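Local structure of ribokinase (Thermotoga maritima, 1VM7) at residues L15-V20 and F264-S269; Q57-A62 and L91-Y96; I64-C69 and P299-V304; E131-N136 and L156-R161; D142-Q147 and G164-D169. The protein probably phosphorylates D-ribose at O-5 in an ATP- and magnesium-dependent reaction, feeding D-ribose 5-phosphate into nucleotide synthesis and the pentose phosphate pathway. All coordinates share one frame; numbering follows the deposited sequence.

Contact 1: L15-V20 and F264-S269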
# COMPACT_ATOMS: atom_id res chain seq x y z
N LEU A 15 -19.79 32.44 -10.17
CA LEU A 15 -18.81 32.66 -9.12
C LEU A 15 -17.70 31.62 -9.25
O LEU A 15 -17.97 30.48 -9.62
CB LEU A 15 -19.46 32.60 -7.73
CG LEU A 15 -20.57 33.61 -7.52
CD1 LEU A 15 -21.15 33.55 -6.09
CD2 LEU A 15 -20.08 35.02 -7.82
N VAL A 16 -16.46 32.02 -8.99
CA VAL A 16 -15.31 31.14 -9.20
C VAL A 16 -15.04 30.37 -7.92
O VAL A 16 -14.98 30.96 -6.84
CB VAL A 16 -14.04 31.92 -9.64
CG1 VAL A 16 -12.83 31.00 -9.64
CG2 VAL A 16 -14.25 32.52 -11.01
N ILE A 17 -14.89 29.06 -8.07
CA ILE A 17 -14.68 28.13 -6.94
C ILE A 17 -13.22 27.64 -6.84
O ILE A 17 -12.61 27.20 -7.82
CB ILE A 17 -15.59 26.86 -7.05
CG1 ILE A 17 -17.07 27.23 -7.06
CG2 ILE A 17 -15.24 25.85 -5.93
CD1 ILE A 17 -18.01 26.05 -7.34
N SER A 18 -12.68 27.72 -5.63
CA SER A 18 -11.43 27.10 -5.28
C SER A 18 -11.66 26.07 -4.20
O SER A 18 -12.46 26.28 -3.30
CB SER A 18 -10.45 28.13 -4.77
OG SER A 18 -10.05 28.99 -5.80
N VAL A 19 -10.97 24.94 -4.31
CA VAL A 19 -10.91 23.95 -3.25
C VAL A 19 -9.49 23.99 -2.73
O VAL A 19 -8.55 24.04 -3.51
CB VAL A 19 -11.22 22.47 -3.70
CG1 VAL A 19 -11.23 21.55 -2.50
CG2 VAL A 19 -12.54 22.34 -4.39
N VAL A 20 -9.34 24.03 -1.41
CA VAL A 20 -8.03 23.94 -0.79
C VAL A 20 -8.07 22.72 0.13
O VAL A 20 -8.78 22.69 1.12
CB VAL A 20 -7.66 25.21 -0.02
CG1 VAL A 20 -6.28 25.04 0.61
CG2 VAL A 20 -7.69 26.45 -0.95
N PHE A 264 -23.31 21.38 -4.26
CA PHE A 264 -23.83 22.54 -3.53
C PHE A 264 -23.14 23.83 -3.96
O PHE A 264 -23.78 24.82 -4.25
CB PHE A 264 -23.66 22.32 -2.03
CG PHE A 264 -24.17 23.44 -1.20
CD1 PHE A 264 -25.53 23.61 -1.02
CD2 PHE A 264 -23.31 24.35 -0.62
CE1 PHE A 264 -26.02 24.64 -0.28
CE2 PHE A 264 -23.80 25.38 0.16
CZ PHE A 264 -25.15 25.53 0.30
N ALA A 265 -21.81 23.78 -4.02
CA ALA A 265 -20.99 24.94 -4.35
C ALA A 265 -21.19 25.39 -5.81
O ALA A 265 -21.24 26.58 -6.08
CB ALA A 265 -19.55 24.62 -4.06
N VAL A 266 -21.29 24.43 -6.73
CA VAL A 266 -21.62 24.68 -8.15
C VAL A 266 -22.92 25.45 -8.29
O VAL A 266 -22.99 26.40 -9.06
CB VAL A 266 -21.74 23.34 -8.97
CG1 VAL A 266 -22.42 23.56 -10.34
CG2 VAL A 266 -20.36 22.73 -9.19
N ALA A 267 -23.93 25.04 -7.54
CA ALA A 267 -25.22 25.71 -7.52
C ALA A 267 -25.11 27.17 -7.05
O ALA A 267 -25.55 28.09 -7.75
CB ALA A 267 -26.15 24.94 -6.66
N LEU A 268 -24.48 27.40 -5.91
CA LEU A 268 -24.23 28.76 -5.47
C LEU A 268 -23.51 29.57 -6.55
O LEU A 268 -23.87 30.71 -6.81
CB LEU A 268 -23.39 28.76 -4.19
CG LEU A 268 -23.95 28.09 -2.92
CD1 LEU A 268 -23.02 28.28 -1.73
CD2 LEU A 268 -25.34 28.62 -2.59
N SER A 269 -22.50 28.96 -7.18
CA SER A 269 -21.72 29.63 -8.21
C SER A 269 -22.61 30.10 -9.34
O SER A 269 -22.37 31.15 -9.89
CB SER A 269 -20.61 28.72 -8.75
OG SER A 269 -21.12 27.69 -9.58
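S269 O is gripped across the contact by one bond: L15 N donates to it at 2.9 Å, nearly straight (168°), in the carbonyl plane and on a lone pair. The bond joins the last residue of helix 256-269 to the chain just ahead of strand 17-20, in the alpha/beta fold of the PfkB kinases, where this helix packs on a face of the central sheet. Strand and helix run nearly antiparallel, with axes 10.1 Å apart. Beyond the bond the contact is apolar. I17, with CG1 anti to its carbonyl carbon, reaches over the helix with its tip: CD1 lies 3.5 Å from A265 O, 3.9 Å from A265 CB and 4.0 Å from S269 CB. L15 lies alongside the helix end, its CD1 4.0 Å from L268 O. A glycine at S269 would remove both CB and the hydroxyl, and would probably loosen the last helical turn and its packing against L15 and I17. S269 OG sits in the crowded position between its backbone N and carbonyl carbon (chi1 73°), from which it donates back to V266 O at 2.3 Å, a tight contact shorter than an ordinary hydrogen bond.

Contact 2: Q57-A62 and L91-Y96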
# COMPACT_ATOMS: atom_id res chain seq x y z
N GLN A 57 -14.14 16.60 -3.97
CA GLN A 57 -14.95 17.81 -4.13
C GLN A 57 -14.56 18.62 -5.35
O GLN A 57 -15.42 19.13 -6.07
CB GLN A 57 -14.90 18.62 -2.84
CG GLN A 57 -15.60 17.89 -1.73
CD GLN A 57 -15.49 18.55 -0.40
OE1 GLN A 57 -15.13 19.71 -0.29
NE2 GLN A 57 -15.80 17.80 0.65
N ALA A 58 -13.27 18.78 -5.60
CA ALA A 58 -12.81 19.47 -6.81
C ALA A 58 -13.29 18.76 -8.07
O ALA A 58 -13.77 19.39 -9.03
CB ALA A 58 -11.34 19.54 -6.82
N VAL A 59 -13.15 17.45 -8.10
CA VAL A 59 -13.60 16.64 -9.25
C VAL A 59 -15.12 16.77 -9.43
O VAL A 59 -15.63 16.77 -10.56
CB VAL A 59 -13.19 15.15 -9.09
CG1 VAL A 59 -13.84 14.26 -10.17
CG2 VAL A 59 -11.71 15.01 -9.15
N THR A 60 -15.84 16.87 -8.31
CA THR A 60 -17.26 17.11 -8.36
C THR A 60 -17.53 18.49 -8.99
O THR A 60 -18.34 18.60 -9.90
CB THR A 60 -17.94 16.95 -6.95
OG1 THR A 60 -17.71 15.61 -6.46
CG2 THR A 60 -19.38 17.18 -7.04
N VAL A 61 -16.84 19.51 -8.51
CA VAL A 61 -17.02 20.85 -9.01
C VAL A 61 -16.78 20.89 -10.52
O VAL A 61 -17.65 21.37 -11.26
CB VAL A 61 -16.12 21.83 -8.25
CG1 VAL A 61 -16.03 23.16 -8.98
CG2 VAL A 61 -16.65 22.01 -6.78
N ALA A 62 -15.66 20.32 -10.96
CA ALA A 62 -15.26 20.30 -12.36
C ALA A 62 -16.28 19.58 -13.20
O ALA A 62 -16.75 20.10 -14.21
CB ALA A 62 -13.86 19.66 -12.51
N LEU A 91 -9.90 17.19 -16.43
CA LEU A 91 -11.11 17.86 -15.92
C LEU A 91 -10.99 19.38 -15.76
O LEU A 91 -11.92 20.02 -15.22
CB LEU A 91 -11.50 17.29 -14.54
CG LEU A 91 -12.04 15.87 -14.57
CD1 LEU A 91 -12.06 15.26 -13.18
CD2 LEU A 91 -13.41 15.85 -15.19
N GLY A 92 -9.87 19.96 -16.19
CA GLY A 92 -9.67 21.40 -16.08
C GLY A 92 -9.41 21.83 -14.66
O GLY A 92 -9.78 22.94 -14.28
N ILE A 93 -8.81 20.94 -13.86
CA ILE A 93 -8.47 21.19 -12.47
C ILE A 93 -6.99 21.61 -12.38
O ILE A 93 -6.09 20.85 -12.81
CB ILE A 93 -8.78 19.99 -11.57
CG1 ILE A 93 -10.28 19.66 -11.59
CG2 ILE A 93 -8.35 20.22 -10.10
CD1 ILE A 93 -10.60 18.22 -11.17
N THR A 94 -6.78 22.84 -11.89
CA THR A 94 -5.48 23.48 -11.80
C THR A 94 -5.19 23.90 -10.36
O THR A 94 -6.11 24.06 -9.57
CB THR A 94 -5.42 24.73 -12.67
OG1 THR A 94 -6.45 25.68 -12.29
CG2 THR A 94 -5.61 24.33 -14.13
N GLY A 95 -3.91 24.08 -10.03
CA GLY A 95 -3.50 24.64 -8.72
C GLY A 95 -2.74 23.69 -7.82
O GLY A 95 -2.30 24.07 -6.74
N TYR A 96 -2.56 22.44 -8.27
CA TYR A 96 -1.80 21.48 -7.49
C TYR A 96 -0.34 21.92 -7.38
O TYR A 96 0.18 22.54 -8.28
CB TYR A 96 -1.84 20.09 -8.12
CG TYR A 96 -1.40 20.05 -9.57
CD1 TYR A 96 -0.06 19.96 -9.93
CD2 TYR A 96 -2.36 20.09 -10.58
CE1 TYR A 96 0.31 19.91 -11.28
CE2 TYR A 96 -2.02 20.05 -11.89
CZ TYR A 96 -0.71 19.97 -12.24
OH TYR A 96 -0.48 19.93 -13.58
O HOH W 1 -15.03 20.92 -15.99
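The flat groups stand at the margins, and neither the Q57 amide nor the Y96 ring touches the facing segment. The amide is held at both ends, OE1 accepting from Q147 NE2 and NE2 donating to D258 OD1, the predicted proton acceptor; the Y96 side chain packs on I85 and E89 of helix 79-90. Between them the side chains that meet are all aliphatic. The A62 methyl is the centre: CB lies 3.4 Å from L91 O, 3.7 Å from I93 CG1 and 3.9 Å from L91 CB. One turn earlier V59 spreads its two branches. CG1, anti to the backbone N (chi1 171°), meets L91 CD1 at 3.6 Å as the two side chains cross obliquely, while CG2 lies 4.0 Å from I93 CD1, a crossing at about a right angle. Helix 53-65 thus packs on the start of strand 93-98, an outermost strand of the large sheet in the PfkB alpha/beta fold, the two axes 9.9 Å apart. The turn into that strand is a Schellman motif ending helix 79-90, with G92 at positive phi (73°). I93, CG1 anti to its carbonyl carbon, runs its CD1 under the helix, against the A62 methyl and the V59 backbone. Beside A62 one water donates to A62 O at 2.6 Å and, weakly, to L91 O.

Contact 3: I64-C69 and P299-V304; sequences IGEKGC and PAREEV
The tight part of this contact is the end of helix 53-65, where I64 and R301 come together; the loose part is the pair of glutamates beside them. R301 leaves its backbone with CG anti to N, bends at chi2 (46°) and curls over the I64 carbonyl. NH1 donates to I64 O at 2.7 Å, with the oxygen in the guanidinium plane but the nitrogen lifted 27° above the carbonyl plane. The aliphatic stem covers the same oxygen, R301 CD lying 3.3 Å from I64 O. Salt bridges from R301 NH2 to E270 and from NE to E305 fix the rotation of the guanidinium. I64 reaches P299 and V304 with its longer branch: CG1 comes within 3.3 Å of P299 O, and CD1 meets V304 CG2 at 4.1 Å, crossing at about a right angle. On the solvent side E66, extended beyond CG, lays its CD on R301 CB at 3.7 Å. Its OE2 is also 3.7 Å from E302 OE1, a proximity of like charges that the guanidinium, in contact with neither carboxylate, would probably soften only in part. E66 leaves helix 53-65 at positive phi. E303 OE2 bridges to R291 of the predicted potassium site, while E303 OE1 accepts from A300 N at the N-cap of helix 301-309: half a capping box, N-cap to N3, whose other half alanine cannot supply.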
# COMPACT_ATOMS: atom_id res chain seq x y z
N ILE A 64 -19.50 18.60 -12.45
CA ILE A 64 -20.88 19.08 -12.39
C ILE A 64 -20.99 20.54 -12.80
O ILE A 64 -21.99 20.94 -13.41
CB ILE A 64 -21.47 18.80 -11.01
CG1 ILE A 64 -21.39 17.27 -10.79
CG2 ILE A 64 -22.89 19.34 -10.89
CD1 ILE A 64 -22.02 16.78 -9.54
N GLY A 65 -19.97 21.33 -12.47
CA GLY A 65 -19.91 22.74 -12.85
C GLY A 65 -19.53 22.97 -14.30
O GLY A 65 -19.89 23.98 -14.89
N GLU A 66 -18.75 22.04 -14.85
CA GLU A 66 -18.32 22.07 -16.25
C GLU A 66 -17.44 23.27 -16.60
O GLU A 66 -17.28 23.63 -17.76
CB GLU A 66 -19.54 21.97 -17.18
CG GLU A 66 -20.16 20.58 -17.17
CD GLU A 66 -21.31 20.43 -18.14
OE1 GLU A 66 -22.12 21.38 -18.33
OE2 GLU A 66 -21.40 19.32 -18.72
N LYS A 67 -16.85 23.88 -15.58
CA LYS A 67 -15.92 24.98 -15.77
C LYS A 67 -14.59 24.70 -15.08
O LYS A 67 -13.87 25.62 -14.73
CB LYS A 67 -16.53 26.25 -15.22
CG LYS A 67 -17.75 26.69 -16.03
CD LYS A 67 -18.21 28.03 -15.60
CE LYS A 67 -19.55 28.39 -16.25
NZ LYS A 67 -19.92 27.59 -17.44
N GLY A 68 -14.27 23.42 -14.92
CA GLY A 68 -13.04 23.03 -14.25
C GLY A 68 -13.14 23.31 -12.77
O GLY A 68 -14.24 23.45 -12.23
N CYS A 69 -11.99 23.39 -12.12
CA CYS A 69 -11.93 23.74 -10.70
C CYS A 69 -10.52 24.13 -10.28
O CYS A 69 -9.56 23.48 -10.64
CB CYS A 69 -12.44 22.59 -9.84
SG CYS A 69 -12.69 22.98 -8.04
N PRO A 299 -21.68 12.03 -10.58
CA PRO A 299 -22.35 12.14 -11.84
C PRO A 299 -21.88 13.33 -12.72
O PRO A 299 -21.27 14.29 -12.27
CB PRO A 299 -23.82 12.32 -11.44
CG PRO A 299 -23.74 13.01 -10.19
CD PRO A 299 -22.58 12.41 -9.48
N ALA A 300 -22.16 13.22 -14.00
CA ALA A 300 -21.96 14.34 -14.90
C ALA A 300 -23.19 15.26 -14.78
O ALA A 300 -24.29 14.82 -14.39
CB ALA A 300 -21.79 13.84 -16.33
N ARG A 301 -22.99 16.53 -15.08
CA ARG A 301 -24.03 17.54 -14.99
C ARG A 301 -25.34 17.11 -15.65
O ARG A 301 -26.41 17.25 -15.06
CB ARG A 301 -23.53 18.85 -15.61
CG ARG A 301 -24.54 19.99 -15.54
CD ARG A 301 -25.14 20.10 -14.13
NE ARG A 301 -25.90 21.34 -14.03
CZ ARG A 301 -25.39 22.52 -13.72
NH1 ARG A 301 -24.11 22.65 -13.47
NH2 ARG A 301 -26.19 23.57 -13.66
N GLU A 302 -25.26 16.56 -16.85
CA GLU A 302 -26.45 16.07 -17.54
C GLU A 302 -27.21 15.01 -16.72
O GLU A 302 -28.44 15.00 -16.70
CB GLU A 302 -26.12 15.56 -18.96
CG GLU A 302 -24.98 14.51 -19.03
CD GLU A 302 -23.57 15.07 -19.39
OE1 GLU A 302 -23.03 15.97 -18.66
OE2 GLU A 302 -22.98 14.57 -20.39
N GLU A 303 -26.48 14.16 -16.00
CA GLU A 303 -27.13 13.18 -15.16
C GLU A 303 -27.93 13.86 -14.05
O GLU A 303 -29.08 13.49 -13.84
CB GLU A 303 -26.13 12.14 -14.68
CG GLU A 303 -25.62 11.34 -15.89
CD GLU A 303 -24.55 10.34 -15.55
OE1 GLU A 303 -23.48 10.77 -15.05
OE2 GLU A 303 -24.77 9.13 -15.81
N VAL A 304 -27.32 14.86 -13.39
CA VAL A 304 -27.96 15.59 -12.30
C VAL A 304 -29.22 16.30 -12.82
O VAL A 304 -30.26 16.27 -12.17
CB VAL A 304 -26.99 16.63 -11.66
CG1 VAL A 304 -27.66 17.29 -10.45
CG2 VAL A 304 -25.65 15.95 -11.25

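Contact 4: E131-N136 and L156-R161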
# COMPACT_ATOMS: atom_id res chain seq x y z
N GLU A 131 2.34 29.04 3.96
CA GLU A 131 3.37 29.64 3.12
C GLU A 131 3.30 29.24 1.64
O GLU A 131 3.90 29.90 0.80
CB GLU A 131 4.73 29.27 3.70
CG GLU A 131 4.99 29.91 5.07
CD GLU A 131 4.39 29.13 6.23
OE1 GLU A 131 3.99 27.95 6.01
OE2 GLU A 131 4.31 29.69 7.34
N LEU A 132 2.60 28.15 1.34
CA LEU A 132 2.45 27.69 -0.04
C LEU A 132 1.21 28.26 -0.75
O LEU A 132 1.09 28.12 -1.95
CB LEU A 132 2.34 26.16 -0.05
CG LEU A 132 3.56 25.37 0.39
CD1 LEU A 132 3.37 23.91 0.02
CD2 LEU A 132 4.81 25.91 -0.28
N ILE A 133 0.31 28.90 -0.01
CA ILE A 133 -0.92 29.42 -0.57
C ILE A 133 -0.62 30.68 -1.37
O ILE A 133 -0.10 31.67 -0.83
CB ILE A 133 -1.98 29.79 0.53
CG1 ILE A 133 -2.35 28.60 1.43
CG2 ILE A 133 -3.25 30.35 -0.13
CD1 ILE A 133 -2.84 27.37 0.67
N ASP A 134 -0.96 30.63 -2.65
CA ASP A 134 -0.90 31.78 -3.52
C ASP A 134 -2.12 32.64 -3.25
O ASP A 134 -3.16 32.48 -3.91
CB ASP A 134 -0.91 31.29 -4.94
CG ASP A 134 -0.65 32.36 -5.92
OD1 ASP A 134 -0.87 33.55 -5.59
OD2 ASP A 134 -0.21 31.98 -7.03
N TRP A 135 -2.01 33.54 -2.27
CA TRP A 135 -3.15 34.34 -1.81
C TRP A 135 -3.67 35.29 -2.88
O TRP A 135 -4.86 35.59 -2.95
CB TRP A 135 -2.78 35.20 -0.59
CG TRP A 135 -2.52 34.41 0.61
CD1 TRP A 135 -1.32 34.24 1.24
CD2 TRP A 135 -3.49 33.66 1.36
NE1 TRP A 135 -1.47 33.42 2.33
CE2 TRP A 135 -2.79 33.03 2.42
CE3 TRP A 135 -4.86 33.43 1.22
CZ2 TRP A 135 -3.43 32.21 3.36
CZ3 TRP A 135 -5.50 32.61 2.15
CH2 TRP A 135 -4.78 32.01 3.20
N ASN A 136 -2.76 35.84 -3.68
CA ASN A 136 -3.17 36.73 -4.76
C ASN A 136 -4.08 35.96 -5.72
O ASN A 136 -5.16 36.42 -6.06
N LEU A 156 -7.44 26.90 8.43
CA LEU A 156 -7.87 28.03 9.22
C LEU A 156 -7.48 29.38 8.57
O LEU A 156 -8.28 30.31 8.50
CB LEU A 156 -7.27 27.93 10.62
CG LEU A 156 -7.49 29.11 11.56
CD1 LEU A 156 -8.97 29.46 11.68
CD2 LEU A 156 -6.88 28.77 12.91
N GLU A 157 -6.24 29.47 8.12
CA GLU A 157 -5.75 30.71 7.55
C GLU A 157 -6.54 31.06 6.30
O GLU A 157 -6.85 32.22 6.10
CB GLU A 157 -4.25 30.62 7.27
CG GLU A 157 -3.58 31.95 6.93
CD GLU A 157 -3.56 32.92 8.10
OE1 GLU A 157 -4.22 32.67 9.15
OE2 GLU A 157 -2.87 33.95 7.97
N CYS A 158 -6.86 30.06 5.47
CA CYS A 158 -7.71 30.27 4.29
C CYS A 158 -9.09 30.80 4.64
O CYS A 158 -9.56 31.74 4.02
CB CYS A 158 -7.88 28.96 3.52
SG CYS A 158 -6.45 28.58 2.57
N ALA A 159 -9.75 30.16 5.61
CA ALA A 159 -11.07 30.59 6.05
C ALA A 159 -11.03 32.01 6.63
O ALA A 159 -11.95 32.82 6.42
CB ALA A 159 -11.63 29.60 7.08
N LYS A 160 -9.95 32.31 7.35
CA LYS A 160 -9.72 33.66 7.88
C LYS A 160 -9.56 34.70 6.77
O LYS A 160 -10.17 35.77 6.82
CB LYS A 160 -8.45 33.72 8.75
CG LYS A 160 -8.56 33.02 10.09
CD LYS A 160 -7.35 33.34 10.97
CE LYS A 160 -7.54 34.63 11.70
NZ LYS A 160 -6.29 35.05 12.40
N ARG A 161 -8.71 34.41 5.79
CA ARG A 161 -8.36 35.42 4.81
C ARG A 161 -9.32 35.52 3.62
O ARG A 161 -9.36 36.56 2.95
CB ARG A 161 -6.96 35.18 4.28
CG ARG A 161 -5.88 35.30 5.31
CD ARG A 161 -4.62 35.76 4.63
NE ARG A 161 -3.43 35.30 5.32
CZ ARG A 161 -2.20 35.61 4.94
NH1 ARG A 161 -1.98 36.38 3.87
NH2 ARG A 161 -1.17 35.13 5.65
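From its CB, which points toward helix 152-161, W135 turns CG anti to the carbonyl carbon (chi1 -68°) and slides its ring between two layers. Over one face R161 lies stacked, guanidinium and ring planes 9° apart. W135 NE1 is 3.4 Å from R161 NH1, two donors without a hydrogen bond, while R161 CZ makes the cation-pi contact, 3.8 Å from the centroid of the five-membered ring. R161 CD sits squarely over the six-membered ring, a CH-pi contact at 3.8 Å from its centroid. CZ2 reaches E157 CG at 3.6 Å, and the tip, CH2, comes edge-on to C158 CA at 3.6 Å, with C158 SG oblique at 3.9 Å from CH2. I133 CG2 covers the opposite face, 3.5 Å above its centre. E157 OE2 holds the arginine flat, accepting from both NE (3.0 Å) and NH2 of R161 in a side-on salt bridge. An alanine at W135 would remove the ring and would probably leave R161 without its stacking surface and I133 and C158 less well covered. Beyond the ring edge C158 packs on L144 and L146 of strand 143-146, while I133, on the ring face, packs on V72 of strand 69-75.

Contact 5: D142-Q147 and G164-D169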
# COMPACT_ATOMS: atom_id res chain seq x y z
N ASP A 142 -14.40 33.22 -5.56
CA ASP A 142 -15.54 33.75 -4.82
C ASP A 142 -16.13 32.75 -3.84
O ASP A 142 -16.78 33.14 -2.88
CB ASP A 142 -16.65 34.20 -5.77
CG ASP A 142 -16.16 35.15 -6.82
OD1 ASP A 142 -15.92 36.33 -6.51
OD2 ASP A 142 -15.97 34.70 -7.96
N ILE A 143 -15.89 31.46 -4.09
CA ILE A 143 -16.35 30.39 -3.21
C ILE A 143 -15.16 29.49 -2.86
O ILE A 143 -14.35 29.15 -3.71
CB ILE A 143 -17.45 29.53 -3.86
CG1 ILE A 143 -18.69 30.37 -4.21
CG2 ILE A 143 -17.82 28.35 -2.94
CD1 ILE A 143 -19.73 29.62 -5.06
N LEU A 144 -15.06 29.12 -1.59
CA LEU A 144 -13.95 28.35 -1.07
C LEU A 144 -14.41 27.11 -0.37
O LEU A 144 -15.19 27.18 0.61
CB LEU A 144 -13.12 29.18 -0.08
CG LEU A 144 -11.96 28.47 0.66
CD1 LEU A 144 -10.98 27.94 -0.31
CD2 LEU A 144 -11.28 29.44 1.62
N LEU A 145 -13.93 25.96 -0.85
CA LEU A 145 -14.20 24.68 -0.18
C LEU A 145 -13.00 24.17 0.60
O LEU A 145 -11.88 24.08 0.08
CB LEU A 145 -14.65 23.60 -1.14
CG LEU A 145 -16.14 23.65 -1.47
CD1 LEU A 145 -16.41 24.93 -2.18
CD2 LEU A 145 -16.47 22.49 -2.35
N LEU A 146 -13.27 23.83 1.85
CA LEU A 146 -12.27 23.37 2.78
C LEU A 146 -12.76 22.08 3.41
O LEU A 146 -13.97 21.85 3.49
CB LEU A 146 -12.03 24.43 3.86
CG LEU A 146 -11.50 25.79 3.42
CD1 LEU A 146 -11.55 26.85 4.53
CD2 LEU A 146 -10.08 25.62 2.91
N GLN A 147 -11.82 21.24 3.83
CA GLN A 147 -12.10 20.08 4.66
C GLN A 147 -11.07 20.03 5.78
O GLN A 147 -10.45 21.06 6.12
CB GLN A 147 -12.13 18.78 3.87
CG GLN A 147 -12.63 18.90 2.44
CD GLN A 147 -11.69 19.62 1.49
OE1 GLN A 147 -10.46 19.48 1.57
NE2 GLN A 147 -12.27 20.36 0.53
N GLY A 164 -14.91 35.86 0.38
CA GLY A 164 -15.82 35.08 -0.42
C GLY A 164 -16.58 34.12 0.47
O GLY A 164 -16.51 34.21 1.70
N ILE A 165 -17.32 33.21 -0.14
CA ILE A 165 -18.10 32.23 0.59
C ILE A 165 -17.17 31.10 1.01
O ILE A 165 -16.48 30.51 0.19
CB ILE A 165 -19.30 31.75 -0.24
CG1 ILE A 165 -20.26 32.92 -0.47
CG2 ILE A 165 -20.02 30.60 0.45
CD1 ILE A 165 -21.14 32.75 -1.66
N VAL A 166 -17.12 30.86 2.31
CA VAL A 166 -16.27 29.85 2.91
C VAL A 166 -17.16 28.70 3.39
O VAL A 166 -18.05 28.89 4.24
CB VAL A 166 -15.44 30.42 4.09
CG1 VAL A 166 -14.52 29.34 4.70
CG2 VAL A 166 -14.64 31.62 3.65
N ILE A 167 -16.91 27.53 2.78
CA ILE A 167 -17.58 26.27 3.07
C ILE A 167 -16.55 25.34 3.70
O ILE A 167 -15.54 25.04 3.08
CB ILE A 167 -18.11 25.61 1.78
CG1 ILE A 167 -19.12 26.54 1.09
CG2 ILE A 167 -18.72 24.26 2.12
CD1 ILE A 167 -19.42 26.25 -0.38
N PHE A 168 -16.81 24.90 4.94
CA PHE A 168 -15.90 24.02 5.69
C PHE A 168 -16.59 22.69 6.04
O PHE A 168 -17.59 22.65 6.72
CB PHE A 168 -15.39 24.73 6.94
CG PHE A 168 -14.58 23.86 7.85
CD1 PHE A 168 -13.47 23.20 7.39
CD2 PHE A 168 -14.94 23.70 9.19
CE1 PHE A 168 -12.73 22.40 8.23
CE2 PHE A 168 -14.20 22.92 10.03
CZ PHE A 168 -13.10 22.26 9.56
N ASP A 169 -16.04 21.62 5.49
CA ASP A 169 -16.49 20.27 5.75
C ASP A 169 -15.61 19.73 6.88
O ASP A 169 -14.40 19.48 6.72
CB ASP A 169 -16.33 19.46 4.47
CG ASP A 169 -17.08 18.15 4.49
OD1 ASP A 169 -18.03 18.01 5.31
OD2 ASP A 169 -16.71 17.28 3.62
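Strands 143-146 and 165-168 run parallel, in register from I143-I165 to L146-F168, their axes 4.7 Å apart and 15° from alignment. Five backbone bonds stitch them: D142 O accepts from I165 N, L144 gives its N to I165 O (2.7 Å) and its O to I167 N, and L146 gives its N to I167 O and its O to D169 N. At the start, G164 passes D142 O so closely that any CB there would clash with it. I143, L145, I165 and I167 share one face. There the I167 tip divides two neighbours, its CD1 lying 3.7 Å from both I143 CG2 and L145 CD1, side by side with them and pointing the same way; I143 and L145 pack on helix 256-269. L144, L146, V166 and F168 take the other face, beneath helix 152-161, the connection of this beta-alpha-beta crossover. On it L146 CD1 crosses V166 CG1 obliquely at 3.9 Å. F168, CG anti to N (chi1 173°), brings its ring to the end of the neighbouring strand, edge first, so that CE1 meets Q147 O in the ring plane at 3.4 Å. At the C-terminal ends the contact turns polar. The Q147 amide is bound to Q57; D169 OD1 bonds T188 OG1 and bridges to K226, a predicted ATP-binding residue. The apolar strand pair therefore delivers an amide and a carboxylate, probably kept ionised by the lysine, to the edge of the predicted substrate and nucleotide sites.

Overall arrangement
From the N terminus, strand 17-20 opens the longest loop, which contact 1 closes only at helix 256-269, 244 residues on. Within that span contact 2 closes first, bringing helix 53-65 to strand 93-98. Contact 3 begins between the segments of contact 2 and ends beyond contact 1 at helix 301-309, so it crosses both. Contacts 4 and 5 follow contact 2, lie within the spans of contacts 1 and 3, and cross each other around strand 143-146 and helix 152-161. Contacts 1, 2 and 5 share the large sheet. Contacts 1, 2 and 3 tie together the helices on one face; contact 4 covers the other.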